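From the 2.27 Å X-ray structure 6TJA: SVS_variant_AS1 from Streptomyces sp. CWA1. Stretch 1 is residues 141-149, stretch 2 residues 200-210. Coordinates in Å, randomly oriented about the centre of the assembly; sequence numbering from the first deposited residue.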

# COMPACT_ATOMS: atom_id res chain seq x y z
N GLY A 141 -13.33 14.89 0.01
CA GLY A 141 -12.75 14.09 1.11
C GLY A 141 -11.58 14.84 1.73
O GLY A 141 -10.97 15.65 1.03
N THR A 142 -11.22 14.55 2.98
CA THR A 142 -9.96 15.10 3.55
C THR A 142 -8.74 14.38 2.95
O THR A 142 -8.81 13.23 2.48
N PRO A 143 -7.58 15.07 2.89
CA PRO A 143 -6.33 14.41 2.52
C PRO A 143 -6.14 13.08 3.28
O PRO A 143 -5.66 12.14 2.68
N THR A 144 -6.54 13.02 4.56
CA THR A 144 -6.46 11.78 5.38
C THR A 144 -7.30 10.68 4.72
O THR A 144 -6.80 9.57 4.55
N GLN A 145 -8.54 10.98 4.35
CA GLN A 145 -9.44 9.95 3.79
C GLN A 145 -8.92 9.52 2.41
O GLN A 145 -8.96 8.32 2.13
N VAL A 146 -8.46 10.48 1.61
CA VAL A 146 -7.84 10.19 0.28
C VAL A 146 -6.64 9.23 0.48
O VAL A 146 -6.55 8.25 -0.27
N ARG A 147 -5.81 9.43 1.50
CA ARG A 147 -4.64 8.54 1.69
C ARG A 147 -5.12 7.16 2.12
O ARG A 147 -4.52 6.18 1.68
N ARG A 148 -6.15 7.08 2.95
CA ARG A 148 -6.74 5.79 3.35
C ARG A 148 -7.16 5.06 2.07
O ARG A 148 -6.86 3.85 1.98
N PHE A 149 -7.73 5.77 1.09
CA PHE A 149 -8.22 5.15 -0.18
C PHE A 149 -7.01 4.70 -1.04
O PHE A 149 -6.99 3.53 -1.53
N GLY A 200 -19.15 11.14 4.41
CA GLY A 200 -18.67 12.37 4.97
C GLY A 200 -18.27 12.31 6.42
O GLY A 200 -17.72 13.21 6.95
N ALA A 201 -18.57 11.20 7.05
CA ALA A 201 -18.28 10.97 8.48
C ALA A 201 -16.79 10.59 8.64
O ALA A 201 -16.51 9.39 8.68
N GLU A 202 -15.88 11.56 8.78
CA GLU A 202 -14.41 11.31 8.97
C GLU A 202 -14.11 10.56 10.29
O GLU A 202 -14.23 11.16 11.39
N VAL A 203 -13.64 9.31 10.21
CA VAL A 203 -13.29 8.51 11.43
C VAL A 203 -11.90 8.95 11.90
O VAL A 203 -10.96 8.89 11.12
N PRO A 204 -11.75 9.34 13.15
CA PRO A 204 -10.43 9.73 13.63
C PRO A 204 -9.43 8.58 13.58
O PRO A 204 -9.79 7.47 13.79
N ASP A 205 -8.18 8.87 13.29
CA ASP A 205 -7.10 7.87 13.23
C ASP A 205 -7.11 6.88 14.40
O ASP A 205 -7.04 5.72 14.21
N ARG A 206 -7.20 7.38 15.61
CA ARG A 206 -7.19 6.58 16.79
C ARG A 206 -8.31 5.56 16.85
O ARG A 206 -8.19 4.56 17.46
N GLU A 207 -9.39 5.83 16.17
CA GLU A 207 -10.53 4.89 16.11
C GLU A 207 -10.34 4.01 14.88
O GLU A 207 -10.53 2.82 14.99
N MET A 208 -10.01 4.59 13.76
CA MET A 208 -9.85 3.83 12.55
C MET A 208 -8.77 2.78 12.62
O MET A 208 -8.98 1.72 12.14
N HIS A 209 -7.66 3.10 13.25
CA HIS A 209 -6.52 2.19 13.33
C HIS A 209 -6.46 1.18 14.48
O HIS A 209 -5.55 0.45 14.56
N ARG A 210 -7.41 1.27 15.38
CA ARG A 210 -7.66 0.26 16.44
C ARG A 210 -7.62 -1.14 15.82
O ARG A 210 -8.34 -1.43 14.86

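How does the start of stretch 1 meet stretch 2? Gly141 makes no contact, but Thr142, at the N-cap of the helix that begins at Pro143, points its CA-to-CB bond toward the other stretch. Its chi1 is p (72°), and its hydroxyl serves two partners: Thr142 OG1 accepts the capping bond from Gln145 N at 3.2 Å and donates to Glu202 OE2 at 3.0 Å. Glu202 can reach this hydroxyl because its chain is extended, with chi1 and chi2 both t; its CA-to-CB bond points sideways, yet the carboxylate comes nearer.

What do Thr144 and Gln145 add on the first turn of the helix? Thr144 points toward stretch 2 with chi1 m, its CB 3.5 Å from Glu202 OE2 and its CG2 3.9 Å from Asp205 OD1, so it packs against both acidic side chains. Gln145 (chi1 m, chi2 t) starts sideways, but its end swings nearer, placing NE2 3.7 Å from Glu202 CA; this is packing, and NE2 finds its hydrogen bond elsewhere in the structure. The other end of the amide folds back on its own stretch, where Gln145 OE1 accepts from Thr142 N at 2.9 Å. Together with the capping bond, this ties Thr142 and Gln145 to each other in both directions.

Why does Arg148 dominate the contact? Val146 and Arg147 are out of reach, whereas Arg148, one turn after Thr144, points toward stretch 2 and has the largest covered area of any residue here. With chi1 m and chi2 and chi3 t, it stretches out to bring its guanidinium to the turn leading into the second helix. Val203 O accepts from both Arg148 NH1 (2.7 Å) and Arg148 NH2 (2.8 Å), and Arg148 NH2 also donates to Asp205 OD1 at 2.8 Å in a salt bridge. These oxygens lie at the guanidinium edge, near its plane, where N-H groups can point at them. Over one face lies Met208, with CG 3.7 Å from Arg148 NH1.

What does the water add to this polar cluster? Water 1 accepts from Arg148 NE at 3.1 Å and donates to Asp205 OD1 at 2.5 Å, so OD1 receives both the arginine and the water. The same water hydrogen-bonds His209 NE2 at 2.6 Å. His209, with chi1 m, brings its ring end nearer to stretch 1, but NE2 remains 4.4 Å from Arg148 NE, and the water bridges that gap. Phe149, beyond Arg148, is out of reach of stretch 2.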

# COMPACT_ATOMS: atom_id res chain seq x y z
CB THR A 142 -9.98 15.06 5.08
OG1 THR A 142 -9.86 13.68 5.43
CG2 THR A 142 -11.24 15.71 5.66
CB PRO A 143 -5.27 15.49 2.86
CG PRO A 143 -6.02 16.85 2.71
CD PRO A 143 -7.42 16.51 3.19
CB THR A 144 -6.91 12.04 6.82
OG1 THR A 144 -5.97 12.94 7.41
CG2 THR A 144 -6.94 10.76 7.64
CB GLN A 145 -10.87 10.46 3.68
CG GLN A 145 -11.53 10.71 5.02
CD GLN A 145 -12.83 11.46 4.81
OE1 GLN A 145 -12.86 12.49 4.13
NE2 GLN A 145 -13.91 10.90 5.34
CB VAL A 146 -7.47 11.47 -0.48
CG1 VAL A 146 -6.61 11.18 -1.69
CG2 VAL A 146 -8.72 12.23 -0.91
CB ARG A 147 -3.65 9.11 2.71
CG ARG A 147 -2.82 10.28 2.19
CD ARG A 147 -2.02 10.03 0.92
NE ARG A 147 -0.86 9.17 1.10
CZ ARG A 147 -0.12 8.71 0.10
NH1 ARG A 147 -0.44 9.01 -1.15
NH2 ARG A 147 0.95 7.96 0.35
CB ARG A 148 -7.88 5.98 4.35
CG ARG A 148 -7.43 6.51 5.70
CD ARG A 148 -8.59 6.81 6.64
NE ARG A 148 -8.16 7.35 7.92
CZ ARG A 148 -8.97 7.68 8.94
NH1 ARG A 148 -10.28 7.51 8.87
NH2 ARG A 148 -8.44 8.15 10.05
CB PHE A 149 -9.16 6.06 -0.97
CG PHE A 149 -9.59 5.41 -2.26
CD1 PHE A 149 -10.55 4.42 -2.27
CD2 PHE A 149 -8.94 5.71 -3.46
CE1 PHE A 149 -10.89 3.76 -3.44
CE2 PHE A 149 -9.29 5.05 -4.63
CZ PHE A 149 -10.25 4.08 -4.62
CB ALA A 201 -19.28 9.94 9.00
CB GLU A 202 -13.57 12.58 8.91
CG GLU A 202 -12.06 12.25 8.80
CD GLU A 202 -11.04 13.39 8.83
OE1 GLU A 202 -11.38 14.53 9.30
OE2 GLU A 202 -9.89 13.14 8.36
CB VAL A 203 -13.32 7.00 11.14
CG1 VAL A 203 -13.11 6.15 12.39
CG2 VAL A 203 -14.59 6.61 10.41
CB PRO A 204 -10.70 10.17 15.05
CG PRO A 204 -12.13 10.41 15.12
CD PRO A 204 -12.77 9.50 14.17
CB ASP A 205 -5.73 8.55 13.19
CG ASP A 205 -5.13 8.70 11.78
OD1 ASP A 205 -5.79 8.64 10.76
OD2 ASP A 205 -3.94 8.96 11.68
CB ARG A 206 -7.09 7.45 18.05
CG ARG A 206 -8.38 7.74 18.76
CD ARG A 206 -8.52 9.15 19.29
NE ARG A 206 -9.81 9.72 18.90
CZ ARG A 206 -10.99 9.33 19.38
NH1 ARG A 206 -11.06 8.39 20.31
NH2 ARG A 206 -12.10 9.89 18.94
CB GLU A 207 -11.87 5.62 16.10
CG GLU A 207 -12.34 6.10 17.47
CD GLU A 207 -13.79 6.56 17.51
OE1 GLU A 207 -14.66 5.92 18.23
OE2 GLU A 207 -14.07 7.56 16.81
CB MET A 208 -9.60 4.73 11.35
CG MET A 208 -9.68 4.02 10.01
SD MET A 208 -11.12 3.01 9.65
CE MET A 208 -11.94 3.96 8.43
CB HIS A 209 -5.22 2.94 13.10
CG HIS A 209 -5.21 3.71 11.83
ND1 HIS A 209 -5.51 3.15 10.61
CD2 HIS A 209 -4.97 5.01 11.58
CE1 HIS A 209 -5.43 4.06 9.68
NE2 HIS A 209 -5.11 5.20 10.24
CB ARG A 210 -9.02 0.47 17.12
CG ARG A 210 -9.06 1.55 18.19
CD ARG A 210 -10.49 1.71 18.70
NE ARG A 210 -10.87 0.54 19.45
CZ ARG A 210 -12.09 0.25 19.91
NH1 ARG A 210 -13.10 1.05 19.66
NH2 ARG A 210 -12.28 -0.87 20.60
O HOH W 1 -5.18 7.35 8.70